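Local coordinates for F-actin-capping protein subunit alpha (Plasmodium berghei, PDB 7A0H) that probably caps the fast-growing barbed ends of actin filaments, blocking subunit exchange there without severing the filament, and forms an asymmetric homodimer, at residues N121-E126 with F246-L251. Residues are numbered along the deposited sequence; the frame is centred on the assembly and turned at random.
Sequences NNKLKE and FASSIL. With GOL (glycerol), chain X.
Two helices packed side by side against the antiparallel sheet of the capping-protein fold meet here: 121-126, from helix 112-131, and 246-251, from helix 243-266. Their axes run in roughly the same direction, crossing at -39° and approaching to 9.0 Å.

The apolar contact rests on Leu124, Ala247, Leu251 and the aliphatic part of Lys123. Ala247 suits its place, where the backbones come nearest (Lys123 CA to Ala247 CA 6.4 Å), because a lone methyl takes little space between them; Lys123 CG lies 3.5 Å from Ala247 CB. Lys123 CB meets the branch point of Leu251, CG, at 3.8 Å. Nearer the sheet, Leu124 and Leu251 cross at about a right angle, CD1 of Leu124 standing 3.8 Å from CD1 of Leu251. Each leucine packs on the other helix and on the sheet at once, Leu124 on Ile177 and Val162, Leu251 on Leu175.

On the side turned away from the sheet the contact is polar. Lys123 bends at chi2 (-40°) and then runs extended past Ser248, CE 3.6 Å from Ser248 OG, to a long, weak ion pair with Glu244. A glycerol, probably from the crystallisation liquor, bridges the helices: its O2 donates a weak hydrogen bond to Glu126 OE1 (3.5 Å). Ser248 OG and glycerol O2, 2.9 Å apart, share a shorter one in which either oxygen could be the donor.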
ATOM      1  N   ASN A 121     -30.852 -18.009   4.522  1.00 42.55           N
ATOM      2  CA  ASN A 121     -30.506 -17.641   3.155  1.00 48.90           C
ATOM      3  C   ASN A 121     -31.545 -16.685   2.576  1.00 46.63           C
ATOM      4  O   ASN A 121     -31.206 -15.672   1.942  1.00 46.35           O
ATOM      5  CB  ASN A 121     -30.414 -18.915   2.285  1.00 47.21           C
ATOM      6  CG  ASN A 121     -30.265 -18.591   0.828  1.00 46.66           C
ATOM      7  OD1 ASN A 121     -29.189 -18.203   0.402  1.00 45.59           O
ATOM      8  ND2 ASN A 121     -31.361 -18.644   0.079  1.00 37.55           N
ATOM      9  N   ASN A 122     -32.831 -17.029   2.729  1.00 42.49           N
ATOM     10  CA  ASN A 122     -33.906 -16.174   2.209  1.00 47.80           C
ATOM     11  C   ASN A 122     -33.921 -14.790   2.832  1.00 39.72           C
ATOM     12  O   ASN A 122     -34.126 -13.792   2.130  1.00 40.68           O
ATOM     13  CB  ASN A 122     -35.268 -16.813   2.473  1.00 52.00           C
ATOM     14  CG  ASN A 122     -35.337 -18.165   1.866  1.00 59.29           C
ATOM     15  OD1 ASN A 122     -34.451 -18.497   1.050  1.00 55.24           O
ATOM     16  ND2 ASN A 122     -36.329 -18.946   2.224  1.00 42.82           N
ATOM     17  N   LYS A 123     -33.689 -14.703   4.139  1.00 39.08           N
ATOM     18  CA  LYS A 123     -33.714 -13.383   4.766  1.00 32.91           C
ATOM     19  C   LYS A 123     -32.483 -12.566   4.325  1.00 54.47           C
ATOM     20  O   LYS A 123     -32.586 -11.344   4.142  1.00 41.49           O
ATOM     21  CB  LYS A 123     -33.639 -13.503   6.287  1.00 38.34           C
ATOM     22  CG  LYS A 123     -34.830 -14.145   6.983  1.00 45.27           C
ATOM     23  CD  LYS A 123     -36.147 -13.720   6.389  1.00 45.27           C
ATOM     24  CE  LYS A 123     -37.342 -14.477   7.086  1.00 44.22           C
ATOM     25  NZ  LYS A 123     -38.612 -14.001   6.413  1.00 50.12           N
ATOM     26  N   LEU A 124     -31.316 -13.250   4.143  1.00 46.32           N
ATOM     27  CA  LEU A 124     -30.085 -12.575   3.672  1.00 33.86           C
ATOM     28  C   LEU A 124     -30.301 -12.028   2.294  1.00 32.62           C
ATOM     29  O   LEU A 124     -30.078 -10.856   2.034  1.00 44.52           O
ATOM     30  CB  LEU A 124     -28.894 -13.510   3.650  1.00 43.19           C
ATOM     31  CG  LEU A 124     -27.499 -12.847   3.475  1.00 50.70           C
ATOM     32  CD1 LEU A 124     -27.045 -11.929   4.648  1.00 44.54           C
ATOM     33  CD2 LEU A 124     -26.447 -13.996   3.300  1.00 38.00           C
ATOM     34  N   LYS A 125     -30.881 -12.810   1.422  1.00 38.82           N
ATOM     35  CA  LYS A 125     -31.166 -12.255   0.109  1.00 43.40           C
ATOM     36  C   LYS A 125     -32.175 -11.117   0.164  1.00 51.29           C
ATOM     37  O   LYS A 125     -32.024 -10.111  -0.552  1.00 54.08           O
ATOM     38  CB  LYS A 125     -31.628 -13.374  -0.840  1.00 44.33           C
ATOM     39  CG  LYS A 125     -30.302 -14.280  -1.200  1.00 42.07           C
ATOM     40  CD  LYS A 125     -30.471 -15.307  -2.245  1.00 69.14           C
ATOM     41  CE  LYS A 125     -29.215 -16.186  -2.307  1.00 70.08           C
ATOM     42  NZ  LYS A 125     -27.996 -15.477  -2.828  1.00 55.39           N
ATOM     43  N   GLU A 126     -33.218 -11.237   0.997  1.00 49.01           N
ATOM     44  CA  GLU A 126     -34.214 -10.164   1.032  1.00 40.41           C
ATOM     45  C   GLU A 126     -33.562  -8.891   1.523  1.00 35.25           C
ATOM     46  O   GLU A 126     -33.795  -7.780   0.995  1.00 37.24           O
ATOM     47  CB  GLU A 126     -35.409 -10.584   1.914  1.00 48.22           C
ATOM     48  CG  GLU A 126     -36.440  -9.492   2.225  1.00 66.90           C
ATOM     49  CD  GLU A 126     -37.593  -9.952   3.186  1.00 75.49           C
ATOM     50  OE1 GLU A 126     -37.319 -10.370   4.357  1.00 55.36           O
ATOM     51  OE2 GLU A 126     -38.767  -9.886   2.738  1.00 79.27           O
ATOM     52  N   PHE A 246     -35.800 -16.847  13.930  1.00 42.39           N
ATOM     53  CA  PHE A 246     -34.354 -16.957  14.165  1.00 51.41           C
ATOM     54  C   PHE A 246     -33.550 -16.228  13.074  1.00 42.49           C
ATOM     55  O   PHE A 246     -32.729 -15.387  13.372  1.00 38.52           O
ATOM     56  CB  PHE A 246     -33.995 -18.460  14.254  1.00 47.30           C
ATOM     57  CG  PHE A 246     -32.478 -18.779  14.470  1.00 47.25           C
ATOM     58  CD1 PHE A 246     -31.992 -19.089  15.740  1.00 44.16           C
ATOM     59  CD2 PHE A 246     -31.575 -18.784  13.390  1.00 45.70           C
ATOM     60  CE1 PHE A 246     -30.651 -19.401  15.956  1.00 50.97           C
ATOM     61  CE2 PHE A 246     -30.206 -19.034  13.591  1.00 43.83           C
ATOM     62  CZ  PHE A 246     -29.737 -19.398  14.866  1.00 53.19           C
ATOM     63  N   ALA A 247     -33.903 -16.448  11.814  1.00 42.55           N
ATOM     64  CA  ALA A 247     -33.231 -15.837  10.674  1.00 39.13           C
ATOM     65  C   ALA A 247     -33.434 -14.328  10.695  1.00 42.52           C
ATOM     66  O   ALA A 247     -32.475 -13.519  10.525  1.00 45.88           O
ATOM     67  CB  ALA A 247     -33.807 -16.516   9.397  1.00 35.56           C
ATOM     68  N   SER A 248     -34.662 -13.904  10.945  1.00 49.93           N
ATOM     69  CA  SER A 248     -34.986 -12.469  11.010  1.00 39.56           C
ATOM     70  C   SER A 248     -34.194 -11.784  12.106  1.00 39.72           C
ATOM     71  O   SER A 248     -33.664 -10.699  11.879  1.00 41.97           O
ATOM     72  CB  SER A 248     -36.494 -12.295  11.210  1.00 46.96           C
ATOM     73  OG  SER A 248     -37.185 -12.371   9.942  1.00 51.94           O
ATOM     74  N   SER A 249     -34.016 -12.428  13.278  1.00 34.87           N
ATOM     75  CA  SER A 249     -33.278 -11.788  14.362  1.00 47.51           C
ATOM     76  C   SER A 249     -31.806 -11.600  14.007  1.00 34.96           C
ATOM     77  O   SER A 249     -31.240 -10.526  14.208  1.00 43.24           O
ATOM     78  CB  SER A 249     -33.343 -12.602  15.677  1.00 42.34           C
ATOM     79  OG  SER A 249     -34.655 -12.955  16.047  1.00 54.64           O
ATOM     80  N   ILE A 250     -31.171 -12.649  13.477  1.00 49.26           N
ATOM     81  CA  ILE A 250     -29.795 -12.523  12.986  1.00 41.26           C
ATOM     82  C   ILE A 250     -29.706 -11.433  11.934  1.00 32.71           C
ATOM     83  O   ILE A 250     -28.877 -10.523  12.017  1.00 35.52           O
ATOM     84  CB  ILE A 250     -29.311 -13.863  12.409  1.00 46.18           C
ATOM     85  CG1 ILE A 250     -29.127 -14.854  13.513  1.00 37.05           C
ATOM     86  CG2 ILE A 250     -27.914 -13.653  11.708  1.00 43.92           C
ATOM     87  CD1 ILE A 250     -28.954 -16.198  12.974  1.00 49.45           C
ATOM     88  N   LEU A 251     -30.616 -11.481  10.955  1.00 39.36           N
ATOM     89  CA  LEU A 251     -30.574 -10.452   9.940  1.00 41.51           C
ATOM     90  C   LEU A 251     -30.811  -9.055  10.511  1.00 48.14           C
ATOM     91  O   LEU A 251     -30.221  -8.106   9.991  1.00 43.65           O
ATOM     92  CB  LEU A 251     -31.575 -10.721   8.797  1.00 39.78           C
ATOM     93  CG  LEU A 251     -30.717 -11.376   7.599  1.00 40.53           C
ATOM     94  CD1 LEU A 251     -29.549 -10.470   7.105  1.00 45.13           C
ATOM     95  CD2 LEU A 251     -30.201 -12.741   8.064  1.00 30.94           C
TER
HETATM   96  C1  GOL X 322     -39.802  -9.370   6.236  1.00 80.62           C
HETATM   97  O1  GOL X 322     -40.048  -7.963   5.831  1.00 67.55           O
HETATM   98  C2  GOL X 322     -39.164  -9.640   7.751  1.00 70.23           C
HETATM   99  O2  GOL X 322     -38.168 -10.761   7.691  1.00 70.81           O
HETATM  100  C3  GOL X 322     -38.460  -8.366   8.364  1.00 71.75           C
HETATM  101  O3  GOL X 322     -38.233  -8.657   9.796  1.00 72.20           O